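Local coordinates for protein fusarinine C esterase sidJ (Aspergillus fumigatus, PDB 6GUP) that hydrolyses the ester bonds of the siderophore fusarinine C, but not those of triacetylfusarinine C, as a homodimeric alpha/beta-hydrolase involved in fungal iron handling, at residues 170-175 with 221-226; 164-169 with 284-289; 193-198 with 213-218; 81-86 with 247-252. All coordinates share one frame; numbering follows the deposited sequence.

Interaction 1: residues 170-175 with 221-226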
loop_
_atom_site.group_PDB
_atom_site.type_symbol
_atom_site.label_atom_id
_atom_site.label_comp_id
_atom_site.label_asym_id
_atom_site.label_seq_id
_atom_site.Cartn_x
_atom_site.Cartn_y
_atom_site.Cartn_z
ATOM N N GLU A 170 3.948 13.338 22.101
ATOM C CA GLU A 170 3.571 14.710 22.469
ATOM C C GLU A 170 2.316 15.205 21.746
ATOM O O GLU A 170 1.606 16.061 22.274
ATOM C CB GLU A 170 4.736 15.682 22.259
ATOM C CG GLU A 170 5.807 15.558 23.330
ATOM C CD GLU A 170 6.846 16.654 23.262
ATOM O OE1 GLU A 170 7.314 16.974 22.150
ATOM O OE2 GLU A 170 7.213 17.186 24.331
ATOM N N ALA A 171 2.047 14.677 20.552
ATOM C CA ALA A 171 0.793 14.963 19.846
ATOM C C ALA A 171 -0.427 14.416 20.591
ATOM O O ALA A 171 -1.466 15.074 20.641
ATOM C CB ALA A 171 0.834 14.418 18.426
ATOM N N ILE A 172 -0.291 13.222 21.169
ATOM C CA ILE A 172 -1.360 12.618 21.974
ATOM C C ILE A 172 -1.580 13.399 23.279
ATOM O O ILE A 172 -2.724 13.616 23.679
ATOM C CB ILE A 172 -1.096 11.114 22.243
ATOM C CG1 ILE A 172 -1.197 10.331 20.925
ATOM C CG2 ILE A 172 -2.098 10.551 23.247
ATOM C CD1 ILE A 172 -0.676 8.911 20.984
ATOM N N GLN A 173 -0.490 13.819 23.926
ATOM C CA GLN A 173 -0.558 14.705 25.105
ATOM C C GLN A 173 -1.347 15.991 24.823
ATOM O O GLN A 173 -2.111 16.458 25.669
ATOM C CB GLN A 173 0.851 15.074 25.592
ATOM C CG GLN A 173 1.612 13.936 26.259
ATOM C CD GLN A 173 3.061 14.286 26.568
ATOM O OE1 GLN A 173 3.474 15.442 26.467
ATOM N NE2 GLN A 173 3.838 13.280 26.951
ATOM N N TRP A 174 -1.146 16.544 23.629
ATOM C CA TRP A 174 -1.840 17.752 23.172
ATOM C C TRP A 174 -3.312 17.488 22.835
ATOM O O TRP A 174 -4.165 18.346 23.077
ATOM C CB TRP A 174 -1.098 18.320 21.961
ATOM C CG TRP A 174 -1.539 19.664 21.463
ATOM C CD1 TRP A 174 -1.811 19.987 20.173
ATOM C CD2 TRP A 174 -1.730 20.866 22.226
ATOM N NE1 TRP A 174 -2.163 21.310 20.071
ATOM C CE2 TRP A 174 -2.120 21.877 21.317
ATOM C CE3 TRP A 174 -1.600 21.192 23.584
ATOM C CZ2 TRP A 174 -2.393 23.190 21.723
ATOM C CZ3 TRP A 174 -1.876 22.499 23.990
ATOM C CH2 TRP A 174 -2.267 23.481 23.059
ATOM N N VAL A 175 -3.597 16.312 22.273
ATOM C CA VAL A 175 -4.977 15.852 22.050
ATOM C C VAL A 175 -5.723 15.660 23.379
ATOM O O VAL A 175 -6.888 16.043 23.492
ATOM C CB VAL A 175 -5.017 14.554 21.196
ATOM C CG1 VAL A 175 -6.375 13.855 21.261
ATOM C CG2 VAL A 175 -4.674 14.873 19.747
ATOM N N LEU A 221 -10.001 8.494 17.769
ATOM C CA LEU A 221 -10.381 9.624 18.623
ATOM C C LEU A 221 -9.176 10.287 19.279
ATOM O O LEU A 221 -9.195 11.495 19.526
ATOM C CB LEU A 221 -11.351 9.183 19.722
ATOM C CG LEU A 221 -12.675 8.554 19.288
ATOM C CD1 LEU A 221 -13.582 8.382 20.496
ATOM C CD2 LEU A 221 -13.368 9.368 18.204
ATOM N N VAL A 222 -8.149 9.491 19.575
ATOM C CA VAL A 222 -6.933 9.987 20.222
ATOM C C VAL A 222 -5.722 10.099 19.292
ATOM O O VAL A 222 -4.779 10.821 19.617
ATOM C CB VAL A 222 -6.573 9.149 21.480
ATOM C CG1 VAL A 222 -6.132 7.726 21.131
ATOM C CG2 VAL A 222 -5.510 9.857 22.312
ATOM N N TYR A 223 -5.741 9.405 18.150
ATOM C CA TYR A 223 -4.581 9.367 17.265
ATOM C C TYR A 223 -4.793 10.187 15.976
ATOM O O TYR A 223 -5.546 9.766 15.095
ATOM C CB TYR A 223 -4.192 7.916 16.957
ATOM C CG TYR A 223 -2.779 7.737 16.425
ATOM C CD1 TYR A 223 -1.707 8.513 16.897
ATOM C CD2 TYR A 223 -2.501 6.766 15.467
ATOM C CE1 TYR A 223 -0.422 8.339 16.412
ATOM C CE2 TYR A 223 -1.212 6.586 14.986
ATOM C CZ TYR A 223 -0.180 7.373 15.455
ATOM O OH TYR A 223 1.094 7.190 14.972
ATOM N N PRO A 224 -4.138 11.371 15.878
ATOM C CA PRO A 224 -4.185 12.271 14.712
ATOM C C PRO A 224 -3.853 11.623 13.370
ATOM O O PRO A 224 -4.466 11.970 12.357
ATOM C CB PRO A 224 -3.120 13.321 15.039
ATOM C CG PRO A 224 -3.085 13.369 16.517
ATOM C CD PRO A 224 -3.368 11.977 16.984
ATOM N N ALA A 225 -2.881 10.711 13.366
ATOM C CA ALA A 225 -2.515 9.962 12.158
ATOM C C ALA A 225 -3.671 9.113 11.612
ATOM O O ALA A 225 -3.752 8.895 10.402
ATOM C CB ALA A 225 -1.299 9.088 12.423
ATOM N N HIS A 226 -4.546 8.640 12.506
ATOM C CA HIS A 226 -5.772 7.914 12.138
ATOM C C HIS A 226 -5.460 6.604 11.395
ATOM O O HIS A 226 -6.155 6.222 10.448
ATOM C CB HIS A 226 -6.701 8.824 11.314
ATOM C CG HIS A 226 -8.140 8.406 11.323
ATOM N ND1 HIS A 226 -8.554 7.138 10.975
ATOM C CD2 HIS A 226 -9.266 9.102 11.609
ATOM C CE1 HIS A 226 -9.870 7.068 11.058
ATOM N NE2 HIS A 226 -10.327 8.245 11.444
#
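Ile172 and Val175, one turn apart on the helix 168-178, meet Val222 and Pro224 where the chain leaves the helix 216-222. The contact is almost wholly apolar. Ile172 sends two branches in different directions. Its CG2 lies 3.6 Å from Val222 CG2, both methyls standing anti to their own backbone N, and the two side chains cross obliquely. The longer branch ends at CD1, 4.2 Å from CD1 of the Tyr223 ring, which it approaches at a slant. Val175 is split in the same way. CG2 slides past the proline ring, 3.9 Å from Pro224 CG, with the two side chains running in opposite directions, and Ala171 CB stands more loosely beside the same Pro224 CG at 4.5 Å. Val175 CG1, anti to the backbone N (chi1 165°), comes 4.2 Å from Val222 CG2.

The polar side of the contact is backbone. Val222 O faces the valine, with Val175 CG1 3.8 Å away; this carbonyl is buried here and has no hydrogen-bonding partner in the model. Beyond it the chain reverses in a type I beta turn from Tyr223 to His226, closed by a hydrogen bond of 3.0 Å from His226 N to Tyr223 O.

Phe192 of the helix 185-205 touches both Ile172 and Val222, and Leu237 of the helix 231-238 touches Ile172 and Tyr223, so four helices converge on this small apolar core. They belong to the largely helical insertion between strands 159-163 and 278-283, an arrangement consistent with the cap or lid built onto many alpha/beta-hydrolase sheets.

Interaction 2: residues 164-169 with 284-289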
loop_
_atom_site.group_PDB
_atom_site.type_symbol
_atom_site.label_atom_id
_atom_site.label_comp_id
_atom_site.label_asym_id
_atom_site.label_seq_id
_atom_site.Cartn_x
_atom_site.Cartn_y
_atom_site.Cartn_z
ATOM N N ALA A 164 8.095 18.610 9.025
ATOM C CA ALA A 164 7.242 18.420 10.201
ATOM C C ALA A 164 7.539 17.127 10.989
ATOM O O ALA A 164 6.636 16.308 11.200
ATOM C CB ALA A 164 5.770 18.490 9.797
ATOM N N PRO A 165 8.809 16.932 11.410
ATOM C CA PRO A 165 9.117 15.801 12.293
ATOM C C PRO A 165 8.565 16.063 13.693
ATOM O O PRO A 165 9.124 16.863 14.447
ATOM C CB PRO A 165 10.648 15.750 12.289
ATOM C CG PRO A 165 11.072 17.139 11.980
ATOM C CD PRO A 165 10.016 17.720 11.088
ATOM N N VAL A 166 7.464 15.388 14.014
ATOM C CA VAL A 166 6.663 15.681 15.198
ATOM C C VAL A 166 6.529 14.418 16.047
ATOM O O VAL A 166 6.332 13.322 15.518
ATOM C CB VAL A 166 5.273 16.219 14.775
ATOM C CG1 VAL A 166 4.281 16.233 15.933
ATOM C CG2 VAL A 166 5.416 17.617 14.187
ATOM N N SER A 167 6.641 14.590 17.363
ATOM C CA SER A 167 6.466 13.492 18.314
ATOM C C SER A 167 4.996 13.083 18.395
ATOM O O SER A 167 4.139 13.903 18.737
ATOM C CB SER A 167 6.972 13.896 19.704
ATOM O OG SER A 167 6.589 12.954 20.692
ATOM N N ASP A 168 4.716 11.821 18.068
ATOM C CA ASP A 168 3.376 11.245 18.237
ATOM C C ASP A 168 2.971 11.212 19.707
ATOM O O ASP A 168 1.811 11.463 20.038
ATOM C CB ASP A 168 3.305 9.823 17.662
ATOM C CG ASP A 168 3.330 9.796 16.143
ATOM O OD1 ASP A 168 2.603 10.589 15.507
ATOM O OD2 ASP A 168 4.069 8.960 15.580
ATOM N N ARG A 169 3.928 10.888 20.574
ATOM C CA ARG A 169 3.723 10.917 22.023
ATOM C C ARG A 169 3.230 12.288 22.492
ATOM O O ARG A 169 2.226 12.379 23.201
ATOM C CB ARG A 169 5.014 10.529 22.762
ATOM C CG ARG A 169 5.059 10.970 24.215
ATOM C CD ARG A 169 6.325 10.540 24.924
ATOM N NE ARG A 169 6.398 11.213 26.222
ATOM C CZ ARG A 169 7.065 12.339 26.491
ATOM N NH1 ARG A 169 7.022 12.833 27.728
ATOM N NH2 ARG A 169 7.801 12.966 25.571
ATOM N N GLY A 284 4.970 26.288 11.384
ATOM C CA GLY A 284 4.773 27.328 12.398
ATOM C C GLY A 284 3.446 27.282 13.129
ATOM O O GLY A 284 3.377 27.625 14.313
ATOM N N ALA A 285 2.399 26.858 12.426
ATOM C CA ALA A 285 1.075 26.660 13.014
ATOM C C ALA A 285 0.732 25.169 13.088
ATOM O O ALA A 285 -0.416 24.780 12.853
ATOM C CB ALA A 285 0.033 27.411 12.195
ATOM N N ASP A 286 1.728 24.342 13.417
ATOM C CA ASP A 286 1.532 22.897 13.508
ATOM C C ASP A 286 0.593 22.598 14.671
ATOM O O ASP A 286 0.926 22.820 15.836
ATOM C CB ASP A 286 2.861 22.153 13.689
ATOM C CG ASP A 286 2.749 20.667 13.389
ATOM O OD1 ASP A 286 1.789 20.023 13.860
ATOM O OD2 ASP A 286 3.635 20.136 12.689
ATOM N N GLN A 287 -0.587 22.095 14.322
ATOM C CA GLN A 287 -1.632 21.779 15.292
ATOM C C GLN A 287 -1.352 20.515 16.119
ATOM O O GLN A 287 -2.012 20.299 17.132
ATOM C CB GLN A 287 -3.012 21.702 14.606
ATOM C CG GLN A 287 -3.290 20.486 13.714
ATOM C CD GLN A 287 -2.577 20.504 12.366
ATOM O OE1 GLN A 287 -1.870 21.454 12.025
ATOM N NE2 GLN A 287 -2.762 19.440 11.594
ATOM N N SER A 288 -0.402 19.683 15.680
ATOM C CA SER A 288 0.013 18.486 16.425
ATOM C C SER A 288 1.024 18.767 17.541
ATOM O O SER A 288 1.188 17.941 18.436
ATOM C CB SER A 288 0.608 17.442 15.474
ATOM O OG SER A 288 -0.333 17.058 14.487
ATOM N N VAL A 289 1.700 19.914 17.487
ATOM C CA VAL A 289 2.744 20.249 18.455
ATOM C C VAL A 289 2.121 21.057 19.595
ATOM O O VAL A 289 1.446 22.056 19.331
ATOM C CB VAL A 289 3.886 21.046 17.791
ATOM C CG1 VAL A 289 4.981 21.382 18.799
ATOM C CG2 VAL A 289 4.465 20.249 16.629
HETATM O O HOH W 1 3.973 16.693 19.258
#
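Val166 and Val289 bring the two backbones to 6.8 Å between their CA atoms, where the loop after strand 159-163 passes the type I beta turn Asp286-Val289 that follows strand 278-283. These are loops at the C-terminal ends of neighbouring parallel strands, the place where an alpha/beta-hydrolase carries its active site. Asp286 has the geometry of the acid in a probable Ser123-His327-Asp286 triad: its OD2 is hydrogen-bonded to His327 ND1.

Val166 does most of the touching. Its chi1 of 167° turns CG1 anti to the backbone N, and the other methyl, CG2, is the one that comes to 3.4 Å from Asp286 OD2, while the two side chains slide past each other in opposite directions. The same methyl rests 3.7 Å from Val289 CG2. The CG1 branch packs on Ser288 CB at 3.9 Å, so the valine sits over the turn with one methyl near its acid and the other near its serine. Ala164 CB adds a second apolar neighbour to the carboxylate, 4.0 Å from Asp286 OD2.

The other carboxylate oxygen is tied into the turn. Asp286 OD1 accepts from Ser288 N at 2.9 Å, from almost straight beyond the C-O bond and with 145° at the hydrogen, which makes an Asx turn. With OD1 gripped by the backbone and OD2 by the histidine, the rotation of the carboxylate is fixed at both oxygens.

Further along, Ser167 caps the helix 168-178, its OG accepting from Glu170 N. Its carbonyl joins the other loop through a water, which donates to Ser167 O at 2.8 Å and to Ser288 O at 3.2 Å.

Interaction 3: residues 193-198 with 213-218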
loop_
_atom_site.group_PDB
_atom_site.type_symbol
_atom_site.label_atom_id
_atom_site.label_comp_id
_atom_site.label_asym_id
_atom_site.label_seq_id
_atom_site.Cartn_x
_atom_site.Cartn_y
_atom_site.Cartn_z
ATOM N N GLU A 193 -7.847 5.991 28.450
ATOM C CA GLU A 193 -7.598 5.172 29.641
ATOM C C GLU A 193 -7.983 3.711 29.412
ATOM O O GLU A 193 -7.282 2.802 29.864
ATOM C CB GLU A 193 -8.365 5.723 30.851
ATOM C CG GLU A 193 -7.937 7.116 31.304
ATOM C CD GLU A 193 -6.511 7.178 31.824
ATOM O OE1 GLU A 193 -6.082 6.246 32.538
ATOM O OE2 GLU A 193 -5.816 8.172 31.524
ATOM N N LYS A 194 -9.100 3.498 28.718
ATOM C CA LYS A 194 -9.529 2.157 28.317
ATOM C C LYS A 194 -8.549 1.534 27.317
ATOM O O LYS A 194 -8.229 0.352 27.427
ATOM C CB LYS A 194 -10.943 2.199 27.727
ATOM C CG LYS A 194 -11.599 0.838 27.546
ATOM C CD LYS A 194 -13.099 0.986 27.321
ATOM C CE LYS A 194 -13.714 -0.238 26.664
ATOM N NZ LYS A 194 -15.125 0.020 26.258
ATOM N N LEU A 195 -8.068 2.334 26.362
ATOM C CA LEU A 195 -7.090 1.868 25.363
ATOM C C LEU A 195 -5.750 1.444 25.976
ATOM O O LEU A 195 -5.174 0.439 25.553
ATOM C CB LEU A 195 -6.853 2.930 24.275
ATOM C CG LEU A 195 -7.929 3.104 23.196
ATOM C CD1 LEU A 195 -7.620 4.330 22.348
ATOM C CD2 LEU A 195 -8.055 1.868 22.317
ATOM N N THR A 196 -5.256 2.209 26.953
ATOM C CA THR A 196 -4.034 1.843 27.687
ATOM C C THR A 196 -4.226 0.543 28.460
ATOM O O THR A 196 -3.414 -0.372 28.345
ATOM C CB THR A 196 -3.581 2.952 28.666
ATOM O OG1 THR A 196 -4.696 3.400 29.443
ATOM C CG2 THR A 196 -2.979 4.134 27.916
ATOM N N SER A 197 -5.316 0.468 29.221
ATOM C CA SER A 197 -5.670 -0.733 29.988
ATOM C C SER A 197 -5.789 -1.986 29.110
ATOM O O SER A 197 -5.348 -3.067 29.507
ATOM C CB SER A 197 -6.978 -0.502 30.751
ATOM O OG SER A 197 -7.361 -1.651 31.488
ATOM N N MET A 198 -6.391 -1.829 27.931
ATOM C CA MET A 198 -6.454 -2.901 26.927
ATOM C C MET A 198 -5.070 -3.276 26.411
ATOM O O MET A 198 -4.738 -4.460 26.308
ATOM C CB MET A 198 -7.315 -2.481 25.731
ATOM C CG MET A 198 -8.805 -2.451 26.010
ATOM S SD MET A 198 -9.717 -1.684 24.659
ATOM C CE MET A 198 -9.537 -2.947 23.402
ATOM N N LEU A 213 -5.007 -6.078 17.704
ATOM C CA LEU A 213 -5.358 -4.806 17.077
ATOM C C LEU A 213 -6.454 -4.139 17.893
ATOM O O LEU A 213 -7.507 -4.738 18.128
ATOM C CB LEU A 213 -5.832 -5.008 15.637
ATOM C CG LEU A 213 -4.897 -5.749 14.677
ATOM C CD1 LEU A 213 -5.527 -5.774 13.295
ATOM C CD2 LEU A 213 -3.505 -5.132 14.621
ATOM N N LEU A 214 -6.200 -2.907 18.327
ATOM C CA LEU A 214 -7.167 -2.152 19.116
ATOM C C LEU A 214 -8.235 -1.577 18.183
ATOM O O LEU A 214 -7.967 -1.384 16.993
ATOM C CB LEU A 214 -6.473 -1.037 19.904
ATOM C CG LEU A 214 -5.377 -1.503 20.873
ATOM C CD1 LEU A 214 -4.573 -0.320 21.387
ATOM C CD2 LEU A 214 -5.961 -2.296 22.033
ATOM N N PRO A 215 -9.449 -1.307 18.710
ATOM C CA PRO A 215 -10.542 -0.844 17.846
ATOM C C PRO A 215 -10.250 0.502 17.188
ATOM O O PRO A 215 -9.805 1.436 17.860
ATOM C CB PRO A 215 -11.739 -0.724 18.804
ATOM C CG PRO A 215 -11.361 -1.496 20.016
ATOM C CD PRO A 215 -9.874 -1.385 20.118
ATOM N N LEU A 216 -10.501 0.580 15.884
ATOM C CA LEU A 216 -10.272 1.802 15.109
ATOM C C LEU A 216 -11.199 2.928 15.585
ATOM O O LEU A 216 -10.786 4.087 15.643
ATOM C CB LEU A 216 -10.455 1.523 13.605
ATOM C CG LEU A 216 -9.807 2.424 12.542
ATOM C CD1 LEU A 216 -10.446 3.801 12.488
ATOM C CD2 LEU A 216 -8.295 2.533 12.700
ATOM N N ALA A 217 -12.436 2.574 15.941
ATOM C CA ALA A 217 -13.395 3.518 16.531
ATOM C C ALA A 217 -12.799 4.296 17.706
ATOM O O ALA A 217 -12.974 5.509 17.798
ATOM C CB ALA A 217 -14.651 2.786 16.984
ATOM N N MET A 218 -12.090 3.585 18.583
ATOM C CA MET A 218 -11.475 4.172 19.779
ATOM C C MET A 218 -10.155 4.901 19.501
ATOM O O MET A 218 -9.979 6.036 19.944
ATOM C CB MET A 218 -11.256 3.086 20.839
ATOM C CG MET A 218 -12.550 2.479 21.359
ATOM S SD MET A 218 -12.298 1.139 22.538
ATOM C CE MET A 218 -11.872 2.045 24.020
#
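Met218 folds its methyl over Lys194, and the two chains cross at about a right angle. The bend comes late in the methionine: the chain is extended as far as SD (chi2 177°), then chi3 of 77° turns CE across the lysine. Lys194 is extended beyond CG, and the methyl sits against the middle of its aliphatic chain, with both Lys194 CG and CD 3.7 Å from Met218 CE. Nearer the backbone, Leu195 takes up the other end of Met218. Its CD2 stands 3.7 Å from Met218 CB as the two side chains slide past each other in opposite directions, and CD1 lies against the carbonyl, 3.8 Å from Met218 O. Leu195 CD2 also reaches Leu214 CB at 4.1 Å, so the one methyl touches both Met218, on the helix, and Leu214, in the loop before it.

This is the pairing of the long helix 185-205 with the shorter helix 216-222, two members of the helical insertion between strands 159-163 and 278-283 of the alpha/beta-hydrolase fold. Phe234 of the helix 231-238 touches both Leu195 and Leu214. Just before Leu214, Leu213 pairs in an antiparallel ladder with a strand of the second subunit, so the contact lies next to the dimer interface.

Met198, one turn beyond Lys194, is bent in the same sense as Met218 (chi3 70°), and its CE meets the proline ring tip to tip, 3.7 Å from Pro215 CD. Leu214 runs past this methionine in the opposite direction and touches it twice: Leu214 CD2 is 3.9 Å from Met198 CE and equally far from Met198 CB. The two methionines come together more loosely, with Met198 SD 4.4 Å from Met218 CE.

Interaction 4: residues 81-86 with 247-252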
loop_
_atom_site.group_PDB
_atom_site.type_symbol
_atom_site.label_atom_id
_atom_site.label_comp_id
_atom_site.label_asym_id
_atom_site.label_seq_id
_atom_site.Cartn_x
_atom_site.Cartn_y
_atom_site.Cartn_z
ATOM N N TRP A 81 0.302 -0.886 11.803
ATOM C CA TRP A 81 -0.129 -1.074 13.202
ATOM C C TRP A 81 0.956 -1.664 14.109
ATOM O O TRP A 81 0.764 -1.702 15.318
ATOM C CB TRP A 81 -1.404 -1.947 13.278
ATOM C CG TRP A 81 -1.477 -2.985 12.214
ATOM C CD1 TRP A 81 -2.172 -2.900 11.043
ATOM C CD2 TRP A 81 -0.785 -4.236 12.183
ATOM N NE1 TRP A 81 -1.973 -4.030 10.292
ATOM C CE2 TRP A 81 -1.126 -4.869 10.968
ATOM C CE3 TRP A 81 0.082 -4.891 13.070
ATOM C CZ2 TRP A 81 -0.629 -6.128 10.611
ATOM C CZ3 TRP A 81 0.575 -6.148 12.718
ATOM C CH2 TRP A 81 0.218 -6.749 11.495
ATOM N N GLY A 82 2.081 -2.110 13.541
ATOM C CA GLY A 82 3.121 -2.815 14.302
ATOM C C GLY A 82 4.277 -1.950 14.788
ATOM O O GLY A 82 4.664 -0.987 14.123
ATOM N N LEU A 83 4.819 -2.308 15.955
ATOM C CA LEU A 83 6.040 -1.700 16.511
ATOM C C LEU A 83 7.265 -2.446 15.985
ATOM O O LEU A 83 7.166 -3.604 15.567
ATOM C CB LEU A 83 6.009 -1.746 18.051
ATOM C CG LEU A 83 7.241 -1.388 18.905
ATOM C CD1 LEU A 83 7.579 0.097 18.857
ATOM C CD2 LEU A 83 7.016 -1.817 20.348
ATOM N N GLY A 84 8.416 -1.776 16.008
ATOM C CA GLY A 84 9.681 -2.369 15.579
ATOM C C GLY A 84 9.762 -2.422 14.068
ATOM O O GLY A 84 10.197 -3.426 13.500
ATOM N N HIS A 85 9.340 -1.331 13.429
ATOM C CA HIS A 85 9.203 -1.263 11.972
ATOM C C HIS A 85 10.296 -0.452 11.259
ATOM O O HIS A 85 10.490 -0.622 10.053
ATOM C CB HIS A 85 7.816 -0.715 11.605
ATOM C CG HIS A 85 7.651 0.755 11.847
ATOM N ND1 HIS A 85 7.235 1.272 13.055
ATOM C CD2 HIS A 85 7.843 1.816 11.030
ATOM C CE1 HIS A 85 7.182 2.590 12.971
ATOM N NE2 HIS A 85 7.547 2.945 11.754
ATOM N N LEU A 86 11.001 0.418 11.988
ATOM C CA LEU A 86 11.977 1.328 11.372
ATOM C C LEU A 86 13.189 0.636 10.738
ATOM O O LEU A 86 13.718 1.133 9.742
ATOM C CB LEU A 86 12.460 2.392 12.371
ATOM C CG LEU A 86 11.521 3.550 12.731
ATOM C CD1 LEU A 86 12.248 4.537 13.633
ATOM C CD2 LEU A 86 11.000 4.268 11.492
ATOM N N SER A 247 11.397 5.254 23.327
ATOM C CA SER A 247 11.086 4.191 22.364
ATOM C C SER A 247 11.674 4.480 20.978
ATOM O O SER A 247 12.216 5.561 20.733
ATOM C CB SER A 247 9.568 4.000 22.257
ATOM O OG SER A 247 8.946 5.092 21.597
ATOM N N GLU A 248 11.556 3.496 20.086
ATOM C CA GLU A 248 12.032 3.601 18.698
ATOM C C GLU A 248 11.402 4.775 17.942
ATOM O O GLU A 248 12.095 5.494 17.218
ATOM C CB GLU A 248 11.752 2.288 17.948
ATOM C CG GLU A 248 12.136 2.287 16.474
ATOM C CD GLU A 248 11.763 0.999 15.773
ATOM O OE1 GLU A 248 10.551 0.734 15.630
ATOM O OE2 GLU A 248 12.678 0.263 15.347
ATOM N N ASP A 249 10.093 4.948 18.110
ATOM C CA ASP A 249 9.345 6.018 17.440
ATOM C C ASP A 249 9.666 7.399 18.000
ATOM O O ASP A 249 9.691 8.381 17.253
ATOM C CB ASP A 249 7.834 5.780 17.559
ATOM C CG ASP A 249 7.386 4.487 16.901
ATOM O OD1 ASP A 249 7.942 4.120 15.845
ATOM O OD2 ASP A 249 6.466 3.837 17.442
ATOM N N ASP A 250 9.916 7.471 19.307
ATOM C CA ASP A 250 10.067 8.744 20.007
ATOM C C ASP A 250 11.450 9.372 19.769
ATOM O O ASP A 250 12.314 9.380 20.649
ATOM C CB ASP A 250 9.773 8.548 21.504
ATOM C CG ASP A 250 9.591 9.859 22.249
ATOM O OD1 ASP A 250 9.254 10.874 21.608
ATOM O OD2 ASP A 250 9.775 9.868 23.485
ATOM N N LEU A 251 11.631 9.898 18.559
ATOM C CA LEU A 251 12.866 10.569 18.148
ATOM C C LEU A 251 12.787 12.089 18.310
ATOM O O LEU A 251 13.817 12.739 18.496
ATOM C CB LEU A 251 13.186 10.237 16.684
ATOM C CG LEU A 251 13.474 8.768 16.357
ATOM C CD1 LEU A 251 13.423 8.527 14.855
ATOM C CD2 LEU A 251 14.822 8.339 16.916
ATOM N N PHE A 252 11.572 12.646 18.255
ATOM C CA PHE A 252 11.369 14.092 18.111
ATOM C C PHE A 252 10.679 14.781 19.301
ATOM O O PHE A 252 10.217 15.917 19.164
ATOM C CB PHE A 252 10.581 14.361 16.819
ATOM C CG PHE A 252 11.181 13.719 15.595
ATOM C CD1 PHE A 252 12.499 13.987 15.231
ATOM C CD2 PHE A 252 10.433 12.853 14.798
ATOM C CE1 PHE A 252 13.062 13.400 14.106
ATOM C CE2 PHE A 252 10.992 12.264 13.672
ATOM C CZ PHE A 252 12.308 12.537 13.325
#
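Glu248 points its carboxylate into the bend at Gly84-His85, joining the loop before helix 86-108 to the loop between helices 231-238 and 258-262, within the helical insertion of this alpha/beta-hydrolase. The polar link is slight: His85 N donates to Glu248 OE1 at 3.3 Å, a weak bond with an angle of 128° at the hydrogen. The same oxygen comes 3.2 Å from Gly84 CA, so it lies close against the backbone. The glutamate gets there by being straight, with CG anti to the backbone N (chi1 177°) and the chain extended beyond it.

Apolar contacts run along its stem. Leu86 slides past Glu248 in the opposite direction, placing CD1 3.6 Å from Glu248 CG, and the same methyl touches Leu251 CD1 at 4.3 Å.

Asp249 meets a methyl and a ring. Leu83 CD1 approaches Asp249 OD2 at 4.2 Å, a methyl against a carboxylate oxygen whose main partner is Arg233, in a salt bridge. The side chains of His85 and Asp249 cross at about a right angle, while ring and carboxylate planes are 39° apart, and it is the ring carbon CE1 of His85 that comes nearest, 3.3 Å from Asp249 OD1.

How the interactions relate
Interactions 1 and 2 both use helix 168-178, and their centres lie about 10 Å apart: Ala171 CB sits 3.5 Å from Ser288 O. The centre of interaction 3 is about 13 Å from that of interaction 1, with which it shares helix 216-222, and about 23 Å from that of interaction 2. Along the chain, interaction 3 is nested inside interaction 1, which in turn lies inside the loops closed by interactions 2 and 4; these last two cross, their segments alternating. The series leads from the strand-end loops holding the probable triad acid, through the helical insertion, toward the dimer interface. Interaction 4 touches all three others, reaching interaction 2 at Ser167 and Asp250 and interaction 3 at Trp81 and Leu213.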